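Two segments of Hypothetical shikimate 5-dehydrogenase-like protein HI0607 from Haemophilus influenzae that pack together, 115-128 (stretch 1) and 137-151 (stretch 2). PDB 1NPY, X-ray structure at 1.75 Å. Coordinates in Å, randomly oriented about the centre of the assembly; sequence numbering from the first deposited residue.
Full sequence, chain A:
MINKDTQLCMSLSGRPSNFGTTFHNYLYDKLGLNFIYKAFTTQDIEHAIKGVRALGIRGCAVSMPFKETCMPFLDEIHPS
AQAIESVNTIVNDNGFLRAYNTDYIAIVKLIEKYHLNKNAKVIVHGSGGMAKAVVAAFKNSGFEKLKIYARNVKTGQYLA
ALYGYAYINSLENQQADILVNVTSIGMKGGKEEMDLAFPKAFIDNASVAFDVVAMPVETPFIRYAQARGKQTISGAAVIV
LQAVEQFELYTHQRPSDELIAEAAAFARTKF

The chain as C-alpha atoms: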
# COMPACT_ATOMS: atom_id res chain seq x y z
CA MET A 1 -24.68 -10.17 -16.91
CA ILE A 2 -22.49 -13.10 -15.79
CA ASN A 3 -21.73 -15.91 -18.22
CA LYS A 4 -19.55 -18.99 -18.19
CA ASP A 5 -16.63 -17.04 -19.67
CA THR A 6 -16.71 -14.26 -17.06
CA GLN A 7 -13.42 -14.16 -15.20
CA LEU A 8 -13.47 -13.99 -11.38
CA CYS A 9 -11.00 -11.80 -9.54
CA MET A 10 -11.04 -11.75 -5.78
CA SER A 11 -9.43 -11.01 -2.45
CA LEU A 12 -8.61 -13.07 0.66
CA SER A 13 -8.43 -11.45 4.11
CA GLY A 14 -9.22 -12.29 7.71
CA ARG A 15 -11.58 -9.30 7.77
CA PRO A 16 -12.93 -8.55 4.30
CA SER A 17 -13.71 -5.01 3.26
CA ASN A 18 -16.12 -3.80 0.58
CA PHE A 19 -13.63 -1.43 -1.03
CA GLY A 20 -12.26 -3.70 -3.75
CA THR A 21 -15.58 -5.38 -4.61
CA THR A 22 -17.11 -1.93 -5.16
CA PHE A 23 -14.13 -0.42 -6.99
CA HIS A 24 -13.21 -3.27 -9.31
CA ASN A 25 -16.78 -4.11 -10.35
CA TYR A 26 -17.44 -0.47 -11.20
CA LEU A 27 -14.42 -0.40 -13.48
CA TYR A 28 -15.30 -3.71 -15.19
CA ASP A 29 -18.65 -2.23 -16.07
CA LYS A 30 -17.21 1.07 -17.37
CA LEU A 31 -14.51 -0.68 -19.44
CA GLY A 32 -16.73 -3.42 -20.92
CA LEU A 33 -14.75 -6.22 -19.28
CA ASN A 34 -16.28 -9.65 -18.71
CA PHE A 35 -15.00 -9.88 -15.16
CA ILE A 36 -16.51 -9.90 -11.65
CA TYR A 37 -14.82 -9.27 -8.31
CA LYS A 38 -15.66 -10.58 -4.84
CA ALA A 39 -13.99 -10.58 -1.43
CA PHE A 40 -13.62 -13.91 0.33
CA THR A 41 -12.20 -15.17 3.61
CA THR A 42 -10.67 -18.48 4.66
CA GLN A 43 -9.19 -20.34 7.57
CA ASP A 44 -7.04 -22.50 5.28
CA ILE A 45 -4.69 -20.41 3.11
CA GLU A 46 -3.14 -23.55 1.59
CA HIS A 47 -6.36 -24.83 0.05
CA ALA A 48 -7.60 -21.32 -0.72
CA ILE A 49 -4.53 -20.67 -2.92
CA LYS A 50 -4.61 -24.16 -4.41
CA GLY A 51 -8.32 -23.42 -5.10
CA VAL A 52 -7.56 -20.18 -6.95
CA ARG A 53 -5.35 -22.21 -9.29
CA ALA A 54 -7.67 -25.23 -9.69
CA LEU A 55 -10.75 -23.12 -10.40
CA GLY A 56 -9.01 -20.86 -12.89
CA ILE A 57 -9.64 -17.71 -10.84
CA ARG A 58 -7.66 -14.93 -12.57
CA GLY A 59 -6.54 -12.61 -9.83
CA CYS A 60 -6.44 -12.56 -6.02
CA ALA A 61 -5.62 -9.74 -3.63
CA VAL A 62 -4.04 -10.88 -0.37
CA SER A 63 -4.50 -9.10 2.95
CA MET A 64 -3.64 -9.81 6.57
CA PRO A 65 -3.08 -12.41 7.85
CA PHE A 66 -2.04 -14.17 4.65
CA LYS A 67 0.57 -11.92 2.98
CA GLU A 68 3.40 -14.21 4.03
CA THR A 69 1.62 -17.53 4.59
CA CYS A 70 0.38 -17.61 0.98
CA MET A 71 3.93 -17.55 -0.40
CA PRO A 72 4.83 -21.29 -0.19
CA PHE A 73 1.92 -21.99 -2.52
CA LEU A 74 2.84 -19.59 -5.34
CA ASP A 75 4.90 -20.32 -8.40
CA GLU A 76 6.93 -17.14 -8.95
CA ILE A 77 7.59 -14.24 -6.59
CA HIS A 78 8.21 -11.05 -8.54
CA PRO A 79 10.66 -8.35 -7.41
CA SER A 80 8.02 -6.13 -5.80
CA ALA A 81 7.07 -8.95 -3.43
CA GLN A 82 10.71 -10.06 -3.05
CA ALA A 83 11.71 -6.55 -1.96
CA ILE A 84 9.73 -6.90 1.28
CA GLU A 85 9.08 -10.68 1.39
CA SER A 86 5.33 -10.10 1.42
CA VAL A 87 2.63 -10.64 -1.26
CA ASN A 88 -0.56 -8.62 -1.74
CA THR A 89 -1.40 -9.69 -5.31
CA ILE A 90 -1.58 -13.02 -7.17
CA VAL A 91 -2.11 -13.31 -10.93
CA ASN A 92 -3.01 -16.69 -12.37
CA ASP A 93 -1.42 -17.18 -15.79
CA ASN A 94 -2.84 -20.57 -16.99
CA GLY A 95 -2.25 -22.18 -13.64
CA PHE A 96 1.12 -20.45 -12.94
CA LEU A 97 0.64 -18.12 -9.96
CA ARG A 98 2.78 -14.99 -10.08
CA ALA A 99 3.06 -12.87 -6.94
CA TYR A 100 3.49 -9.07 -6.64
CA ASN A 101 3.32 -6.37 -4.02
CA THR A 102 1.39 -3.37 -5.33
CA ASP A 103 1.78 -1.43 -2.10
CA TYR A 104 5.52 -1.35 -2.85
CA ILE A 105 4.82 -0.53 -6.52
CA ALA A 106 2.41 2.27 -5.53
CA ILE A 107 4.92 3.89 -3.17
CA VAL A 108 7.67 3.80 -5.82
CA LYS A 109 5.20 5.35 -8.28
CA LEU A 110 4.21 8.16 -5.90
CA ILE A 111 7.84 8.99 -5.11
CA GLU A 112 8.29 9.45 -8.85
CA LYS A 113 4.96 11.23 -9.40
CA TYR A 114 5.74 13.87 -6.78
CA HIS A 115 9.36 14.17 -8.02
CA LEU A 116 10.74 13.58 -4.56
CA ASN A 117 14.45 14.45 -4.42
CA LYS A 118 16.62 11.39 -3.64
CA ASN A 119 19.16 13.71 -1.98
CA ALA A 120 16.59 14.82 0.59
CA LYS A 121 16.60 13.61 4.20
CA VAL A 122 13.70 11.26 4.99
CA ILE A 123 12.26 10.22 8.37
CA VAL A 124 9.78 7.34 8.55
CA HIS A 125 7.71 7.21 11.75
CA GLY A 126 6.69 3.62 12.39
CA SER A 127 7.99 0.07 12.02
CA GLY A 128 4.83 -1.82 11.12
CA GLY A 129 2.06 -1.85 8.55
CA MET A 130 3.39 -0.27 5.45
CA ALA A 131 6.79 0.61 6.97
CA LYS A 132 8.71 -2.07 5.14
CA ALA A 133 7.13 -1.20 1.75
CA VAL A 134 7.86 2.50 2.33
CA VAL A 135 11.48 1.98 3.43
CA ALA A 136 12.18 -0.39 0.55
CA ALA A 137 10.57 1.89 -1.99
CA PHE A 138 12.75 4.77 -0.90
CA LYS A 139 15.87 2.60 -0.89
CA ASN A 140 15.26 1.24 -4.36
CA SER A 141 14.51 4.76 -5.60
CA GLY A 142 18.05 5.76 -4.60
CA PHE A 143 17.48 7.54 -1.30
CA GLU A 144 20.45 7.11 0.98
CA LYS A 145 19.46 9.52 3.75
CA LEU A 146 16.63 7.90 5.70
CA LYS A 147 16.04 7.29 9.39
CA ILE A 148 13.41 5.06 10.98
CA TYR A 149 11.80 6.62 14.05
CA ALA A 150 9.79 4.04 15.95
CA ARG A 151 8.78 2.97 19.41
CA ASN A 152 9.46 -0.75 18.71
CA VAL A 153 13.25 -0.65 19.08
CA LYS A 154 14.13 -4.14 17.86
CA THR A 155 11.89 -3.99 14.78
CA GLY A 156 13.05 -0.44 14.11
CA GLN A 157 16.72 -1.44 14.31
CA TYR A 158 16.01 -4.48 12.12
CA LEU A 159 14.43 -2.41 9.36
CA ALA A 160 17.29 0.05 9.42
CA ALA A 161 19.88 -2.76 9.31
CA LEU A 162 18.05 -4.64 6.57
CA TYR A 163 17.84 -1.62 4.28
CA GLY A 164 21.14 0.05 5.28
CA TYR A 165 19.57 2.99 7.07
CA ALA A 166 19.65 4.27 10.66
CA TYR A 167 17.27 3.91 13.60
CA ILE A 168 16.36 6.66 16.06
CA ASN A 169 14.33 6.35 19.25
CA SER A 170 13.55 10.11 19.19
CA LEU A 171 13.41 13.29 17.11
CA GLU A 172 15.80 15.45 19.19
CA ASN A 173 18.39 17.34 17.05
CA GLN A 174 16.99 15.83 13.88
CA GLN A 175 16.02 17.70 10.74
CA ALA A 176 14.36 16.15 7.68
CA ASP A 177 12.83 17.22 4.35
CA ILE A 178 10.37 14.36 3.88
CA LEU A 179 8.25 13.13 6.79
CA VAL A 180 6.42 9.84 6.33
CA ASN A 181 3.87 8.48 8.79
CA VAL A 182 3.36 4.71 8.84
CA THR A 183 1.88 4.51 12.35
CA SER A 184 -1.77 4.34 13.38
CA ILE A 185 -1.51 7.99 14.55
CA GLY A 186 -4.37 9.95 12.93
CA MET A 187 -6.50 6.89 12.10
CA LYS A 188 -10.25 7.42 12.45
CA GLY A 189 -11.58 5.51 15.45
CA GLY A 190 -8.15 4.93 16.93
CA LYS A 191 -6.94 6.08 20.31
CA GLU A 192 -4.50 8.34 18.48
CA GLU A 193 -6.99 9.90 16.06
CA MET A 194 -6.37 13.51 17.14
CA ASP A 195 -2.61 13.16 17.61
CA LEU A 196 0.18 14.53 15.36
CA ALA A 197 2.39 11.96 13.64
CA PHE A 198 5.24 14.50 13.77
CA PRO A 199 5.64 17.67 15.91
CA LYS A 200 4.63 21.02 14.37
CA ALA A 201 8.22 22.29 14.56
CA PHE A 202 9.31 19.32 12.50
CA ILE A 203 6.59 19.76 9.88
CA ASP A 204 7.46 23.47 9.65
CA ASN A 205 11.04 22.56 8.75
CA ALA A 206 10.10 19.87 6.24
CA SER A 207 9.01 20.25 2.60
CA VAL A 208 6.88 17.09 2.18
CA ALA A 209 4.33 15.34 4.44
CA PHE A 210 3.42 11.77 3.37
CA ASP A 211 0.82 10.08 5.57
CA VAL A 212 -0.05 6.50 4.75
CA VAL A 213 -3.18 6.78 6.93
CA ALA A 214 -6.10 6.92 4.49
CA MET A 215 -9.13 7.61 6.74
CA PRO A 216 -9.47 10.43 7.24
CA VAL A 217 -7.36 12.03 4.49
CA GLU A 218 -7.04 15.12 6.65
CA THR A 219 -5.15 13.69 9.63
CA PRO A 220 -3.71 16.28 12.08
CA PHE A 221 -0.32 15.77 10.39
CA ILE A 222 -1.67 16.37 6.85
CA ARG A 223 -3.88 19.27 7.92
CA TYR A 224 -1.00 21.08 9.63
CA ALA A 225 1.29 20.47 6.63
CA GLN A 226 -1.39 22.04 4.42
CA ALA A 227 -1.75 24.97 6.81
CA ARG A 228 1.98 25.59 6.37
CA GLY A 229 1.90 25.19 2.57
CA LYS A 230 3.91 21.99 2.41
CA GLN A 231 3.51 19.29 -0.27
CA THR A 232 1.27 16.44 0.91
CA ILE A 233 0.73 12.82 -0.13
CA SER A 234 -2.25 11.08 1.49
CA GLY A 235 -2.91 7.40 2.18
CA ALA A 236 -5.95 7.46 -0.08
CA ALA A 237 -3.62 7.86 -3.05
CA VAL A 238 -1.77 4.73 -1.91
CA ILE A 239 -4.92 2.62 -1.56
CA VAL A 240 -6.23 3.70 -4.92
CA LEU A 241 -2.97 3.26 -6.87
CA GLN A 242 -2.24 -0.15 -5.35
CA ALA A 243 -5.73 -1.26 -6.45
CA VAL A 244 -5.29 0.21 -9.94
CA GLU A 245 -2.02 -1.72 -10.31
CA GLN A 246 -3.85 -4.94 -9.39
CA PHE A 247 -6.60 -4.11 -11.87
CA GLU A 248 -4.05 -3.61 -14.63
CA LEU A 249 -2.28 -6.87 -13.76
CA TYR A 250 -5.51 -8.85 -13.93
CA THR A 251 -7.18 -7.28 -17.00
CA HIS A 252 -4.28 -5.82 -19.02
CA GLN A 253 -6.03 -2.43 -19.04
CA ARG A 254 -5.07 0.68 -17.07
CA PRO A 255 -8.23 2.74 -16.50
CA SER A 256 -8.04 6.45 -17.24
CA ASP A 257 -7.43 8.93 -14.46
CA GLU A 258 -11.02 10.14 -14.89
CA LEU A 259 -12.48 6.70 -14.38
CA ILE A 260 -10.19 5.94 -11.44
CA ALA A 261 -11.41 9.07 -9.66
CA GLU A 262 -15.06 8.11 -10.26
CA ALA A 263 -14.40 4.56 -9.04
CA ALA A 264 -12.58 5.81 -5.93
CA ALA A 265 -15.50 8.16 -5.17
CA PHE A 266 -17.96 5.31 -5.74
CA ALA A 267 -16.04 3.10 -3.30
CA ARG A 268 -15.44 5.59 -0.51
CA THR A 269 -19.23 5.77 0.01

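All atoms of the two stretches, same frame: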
# COMPACT_ATOMS: atom_id res chain seq x y z
N HIS A 115 7.97 13.77 -7.77
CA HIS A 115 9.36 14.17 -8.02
C HIS A 115 10.14 14.38 -6.73
O HIS A 115 10.82 15.40 -6.53
CB HIS A 115 9.38 15.43 -8.88
CG HIS A 115 8.55 15.34 -10.11
ND1 HIS A 115 8.83 14.45 -11.13
CD2 HIS A 115 7.48 16.05 -10.52
CE1 HIS A 115 7.94 14.60 -12.10
NE2 HIS A 115 7.11 15.57 -11.75
N LEU A 116 10.03 13.43 -5.82
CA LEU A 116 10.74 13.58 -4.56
C LEU A 116 12.22 13.45 -4.88
O LEU A 116 12.62 12.64 -5.72
CB LEU A 116 10.35 12.51 -3.54
CG LEU A 116 8.85 12.55 -3.23
CD1 LEU A 116 8.53 11.65 -2.05
CD2 LEU A 116 8.34 13.97 -2.92
N ASN A 117 13.02 14.25 -4.19
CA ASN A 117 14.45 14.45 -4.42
C ASN A 117 15.23 13.40 -3.64
O ASN A 117 15.23 13.43 -2.40
CB ASN A 117 14.75 15.84 -3.86
CG ASN A 117 16.20 16.26 -4.00
OD1 ASN A 117 16.55 17.39 -3.64
ND2 ASN A 117 17.04 15.38 -4.54
N LYS A 118 15.88 12.45 -4.32
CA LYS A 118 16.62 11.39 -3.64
C LYS A 118 17.74 11.88 -2.73
O LYS A 118 18.23 11.13 -1.90
CB LYS A 118 17.18 10.36 -4.63
CG LYS A 118 18.30 10.89 -5.52
CD LYS A 118 18.88 9.83 -6.43
CE LYS A 118 20.20 10.28 -7.07
NZ LYS A 118 21.21 10.94 -6.17
N ASN A 119 18.14 13.14 -2.87
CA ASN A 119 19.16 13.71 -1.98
C ASN A 119 18.58 14.26 -0.69
O ASN A 119 19.31 14.68 0.22
CB ASN A 119 19.90 14.82 -2.72
CG ASN A 119 20.70 14.27 -3.88
OD1 ASN A 119 21.40 13.27 -3.72
ND2 ASN A 119 20.58 14.89 -5.06
N ALA A 120 17.26 14.30 -0.59
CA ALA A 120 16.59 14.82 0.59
C ALA A 120 16.65 13.84 1.76
O ALA A 120 16.66 12.63 1.55
CB ALA A 120 15.15 15.13 0.25
N LYS A 121 16.62 14.38 2.97
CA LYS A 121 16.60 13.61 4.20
C LYS A 121 15.17 13.17 4.52
O LYS A 121 14.24 13.99 4.48
CB LYS A 121 17.16 14.43 5.36
CG LYS A 121 18.68 14.64 5.32
CD LYS A 121 19.13 15.76 6.24
CE LYS A 121 18.78 15.46 7.68
NZ LYS A 121 19.43 16.36 8.68
N VAL A 122 15.00 11.86 4.70
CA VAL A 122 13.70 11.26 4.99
C VAL A 122 13.66 10.74 6.43
O VAL A 122 14.62 10.15 6.90
CB VAL A 122 13.43 10.06 4.06
CG1 VAL A 122 12.04 9.48 4.29
CG2 VAL A 122 13.59 10.53 2.61
N ILE A 123 12.54 10.94 7.14
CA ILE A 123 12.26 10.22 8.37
C ILE A 123 10.93 9.49 8.25
O ILE A 123 9.93 10.10 7.88
CB ILE A 123 12.25 11.15 9.61
CG1 ILE A 123 13.64 11.76 9.83
CG2 ILE A 123 11.77 10.39 10.85
CD1 ILE A 123 13.66 12.65 11.08
N VAL A 124 10.96 8.18 8.48
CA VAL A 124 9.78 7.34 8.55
C VAL A 124 9.41 7.09 10.01
O VAL A 124 10.24 6.59 10.78
CB VAL A 124 10.01 5.99 7.84
CG1 VAL A 124 8.81 5.09 8.00
CG2 VAL A 124 10.31 6.17 6.34
N HIS A 125 8.22 7.50 10.43
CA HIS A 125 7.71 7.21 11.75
C HIS A 125 6.88 5.94 11.66
O HIS A 125 5.80 5.91 11.07
CB HIS A 125 6.87 8.39 12.27
CG HIS A 125 6.48 8.30 13.71
ND1 HIS A 125 5.73 9.28 14.33
CD2 HIS A 125 6.82 7.42 14.68
CE1 HIS A 125 5.59 8.98 15.61
NE2 HIS A 125 6.23 7.85 15.85
N GLY A 126 7.39 4.88 12.28
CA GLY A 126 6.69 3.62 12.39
C GLY A 126 7.55 2.46 11.92
O GLY A 126 8.55 2.66 11.24
N SER A 127 7.19 1.25 12.33
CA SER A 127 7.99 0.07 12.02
C SER A 127 7.12 -1.08 11.54
O SER A 127 7.64 -2.17 11.32
CB SER A 127 8.84 -0.36 13.21
OG SER A 127 8.02 -0.80 14.29
N GLY A 128 5.83 -0.82 11.43
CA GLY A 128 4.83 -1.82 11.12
C GLY A 128 3.97 -1.34 9.97
O GLY A 128 4.18 -0.25 9.43
N ALA A 137 10.84 1.05 -0.84
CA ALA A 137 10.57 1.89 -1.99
C ALA A 137 11.52 3.07 -2.06
O ALA A 137 12.02 3.42 -3.14
CB ALA A 137 9.11 2.33 -2.03
N PHE A 138 11.77 3.69 -0.91
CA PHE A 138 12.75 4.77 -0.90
C PHE A 138 14.15 4.27 -1.24
O PHE A 138 14.86 4.91 -2.01
CB PHE A 138 12.71 5.54 0.43
CG PHE A 138 11.64 6.60 0.46
CD1 PHE A 138 11.83 7.82 -0.14
CD2 PHE A 138 10.43 6.36 1.10
CE1 PHE A 138 10.87 8.79 -0.13
CE2 PHE A 138 9.47 7.34 1.15
CZ PHE A 138 9.68 8.55 0.52
N LYS A 139 14.52 3.11 -0.72
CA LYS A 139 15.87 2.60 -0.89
C LYS A 139 16.06 2.30 -2.36
O LYS A 139 17.08 2.67 -2.96
CB LYS A 139 16.07 1.32 -0.08
CG LYS A 139 17.46 0.68 -0.19
CD LYS A 139 18.46 1.53 0.57
CE LYS A 139 19.87 0.94 0.50
NZ LYS A 139 19.98 0.06 -0.70
N ASN A 140 15.07 1.64 -2.96
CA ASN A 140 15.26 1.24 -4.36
C ASN A 140 15.03 2.38 -5.33
O ASN A 140 15.28 2.24 -6.53
CB ASN A 140 14.37 0.04 -4.67
CG ASN A 140 14.80 -1.18 -3.90
OD1 ASN A 140 15.94 -1.26 -3.42
ND2 ASN A 140 13.88 -2.12 -3.71
N SER A 141 14.57 3.52 -4.83
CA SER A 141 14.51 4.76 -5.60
C SER A 141 15.77 5.62 -5.44
O SER A 141 15.79 6.78 -5.88
CB SER A 141 13.27 5.55 -5.16
OG SER A 141 12.09 4.84 -5.52
N GLY A 142 16.75 5.12 -4.70
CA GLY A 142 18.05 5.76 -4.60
C GLY A 142 18.25 6.72 -3.45
O GLY A 142 19.20 7.52 -3.43
N PHE A 143 17.36 6.65 -2.45
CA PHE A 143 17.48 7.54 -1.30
C PHE A 143 18.43 6.89 -0.33
O PHE A 143 18.24 5.73 0.08
CB PHE A 143 16.12 7.76 -0.60
CG PHE A 143 15.19 8.65 -1.35
CD1 PHE A 143 14.75 9.83 -0.77
CD2 PHE A 143 14.69 8.30 -2.60
CE1 PHE A 143 13.88 10.66 -1.47
CE2 PHE A 143 13.84 9.14 -3.31
CZ PHE A 143 13.40 10.31 -2.72
N GLU A 144 19.49 7.62 0.01
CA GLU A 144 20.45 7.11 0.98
C GLU A 144 20.28 7.74 2.35
O GLU A 144 20.80 7.21 3.32
CB GLU A 144 21.88 7.28 0.43
CG GLU A 144 22.14 6.52 -0.87
CD GLU A 144 22.11 5.00 -0.73
OE1 GLU A 144 22.50 4.34 -1.72
OE2 GLU A 144 21.70 4.42 0.31
N LYS A 145 19.51 8.82 2.48
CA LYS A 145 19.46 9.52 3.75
C LYS A 145 18.07 9.34 4.36
O LYS A 145 17.19 10.16 4.12
CB LYS A 145 19.82 10.98 3.58
CG LYS A 145 21.27 11.09 3.14
CD LYS A 145 21.95 12.42 3.38
CE LYS A 145 23.22 12.50 2.54
NZ LYS A 145 23.69 11.16 2.04
N LEU A 146 17.91 8.25 5.09
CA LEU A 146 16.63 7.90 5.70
C LEU A 146 16.83 7.35 7.10
O LEU A 146 17.76 6.59 7.38
CB LEU A 146 15.87 6.91 4.81
CG LEU A 146 14.44 6.55 5.19
CD1 LEU A 146 13.66 6.18 3.93
CD2 LEU A 146 14.31 5.42 6.22
N LYS A 147 15.98 7.78 8.02
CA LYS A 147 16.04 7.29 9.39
C LYS A 147 14.66 6.74 9.74
O LYS A 147 13.65 7.32 9.33
CB LYS A 147 16.45 8.42 10.35
CG LYS A 147 17.80 9.02 10.03
CD LYS A 147 18.12 10.19 10.96
CE LYS A 147 19.32 10.99 10.49
NZ LYS A 147 19.50 12.25 11.26
N ILE A 148 14.64 5.67 10.51
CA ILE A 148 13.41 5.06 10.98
C ILE A 148 13.26 5.46 12.43
O ILE A 148 14.14 5.17 13.24
CB ILE A 148 13.43 3.53 10.79
CG1 ILE A 148 13.27 3.18 9.30
CG2 ILE A 148 12.23 2.90 11.52
CD1 ILE A 148 14.50 2.69 8.61
N TYR A 149 12.20 6.21 12.71
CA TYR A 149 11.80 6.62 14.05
C TYR A 149 10.65 5.75 14.53
O TYR A 149 9.57 5.75 13.95
CB TYR A 149 11.34 8.08 13.96
CG TYR A 149 10.68 8.66 15.19
CD1 TYR A 149 11.16 8.40 16.46
CD2 TYR A 149 9.58 9.51 15.06
CE1 TYR A 149 10.54 8.94 17.59
CE2 TYR A 149 8.96 10.06 16.17
CZ TYR A 149 9.44 9.77 17.42
OH TYR A 149 8.85 10.32 18.53
N ALA A 150 10.85 4.95 15.57
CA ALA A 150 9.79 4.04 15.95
C ALA A 150 9.92 3.66 17.41
O ALA A 150 11.03 3.64 17.94
CB ALA A 150 9.81 2.78 15.12
N ARG A 151 8.78 3.38 18.01
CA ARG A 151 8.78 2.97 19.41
C ARG A 151 9.18 1.51 19.63
O ARG A 151 9.71 1.19 20.70
CB ARG A 151 7.44 3.33 20.05
CG ARG A 151 6.25 2.58 19.50
CD ARG A 151 4.95 2.95 20.19
NE ARG A 151 3.82 2.42 19.44
CZ ARG A 151 3.41 1.16 19.44
NH1 ARG A 151 4.02 0.25 20.19
NH2 ARG A 151 2.36 0.81 18.71
O HOH W 1 17.94 10.37 0.66
O HOH W 2 20.66 9.89 -1.37

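The two segments meet as neighbouring parallel β-strands, zipped together by backbone hydrogen bonds and extended at one end by an aromatic cluster that ties the loops before both strands to a helix end. Strands 122-125 and 146-149 run in nearly the same direction, 21° apart, and their axes approach to 4.7 Å. In a parallel pair every second residue of one strand bonds, through its N and its O, to the two residues that flank its partner on the other, and the ladder here is regular. Val 122 N donates to Lys 145 O (2.8 Å), and Lys 147 N to Val 122 O (3.0 Å). Val 124 N then donates to Lys 147 O (2.9 Å), Tyr 149 N to Val 124 O (2.8 Å), and Gly 126 N closes the series on Tyr 149 O (2.9 Å). CA-H...O contacts fill in between these bonds, as between Leu 146 CA and Val 122 O at 3.2 Å.

Alternation of the side chains gives the sheet two different faces. One carries Val 122, Val 124, Leu 146 and Ile 148, all buried; β-branched and aliphatic residues suit an extended backbone in an apolar setting. Val 122 CG1 lies 3.7 Å from Leu 146 CD1, and Val 124 CG2 lies 4.1 Å from Leu 146 CD2, so the leucine touches both valines. The other face carries Ile 123, His 125, Lys 147 and Tyr 149. There the rings of His 125 and Tyr 149 form an offset stack, with centroids 4.2 Å apart and planes at 25°, while Ile 123 CG2 packs against Tyr 149 CB at 3.9 Å. Lys 147 has CB 4.4 Å from Ile 123 CG1, and its extended chain carries NZ outward from this more open face, which suits a charged end.

Before the strands, Phe 143 is the hub. Its ring reaches across to stretch 1, where Lys 118 CA sits over one face, 3.4 Å from the centroid of the Phe 143 ring, in a CH-π contact almost along the ring normal. Leu 116 CB meets the ring edge, 3.8 Å from Phe 143 CZ, and Val 122 CG2 comes within 3.6 Å of Phe 143 CD1. Phe 138, from the helix, adds a second ring, its CE1 4.2 Å from both Leu 116 CD1 and Val 122 CG2.

Two tight backbone features frame this cluster. Asn 117 to Ala 120 form a type I turn, closed by Ala 120 N to Asn 117 O at 2.9 Å. Gly 142, just after the helix, has positive phi in a Schellman motif, with Phe 143 N bonded to Phe 138 O at 3.1 Å; at the backbone angles of Gly 142 a CB would be jammed against the carbonyl O of Ser 141, and would also lie close to Lys 118 CD. Gly 126 likewise has backbone angles that favour glycine.

Water bridges the loops where direct backbone pairing is absent. Water 1 accepts from Lys 145 N (2.9 Å from its O) and lies 2.7 Å from both Lys 118 O and Ala 120 O. Water 2 similarly links Glu 144 N with Lys 118 O.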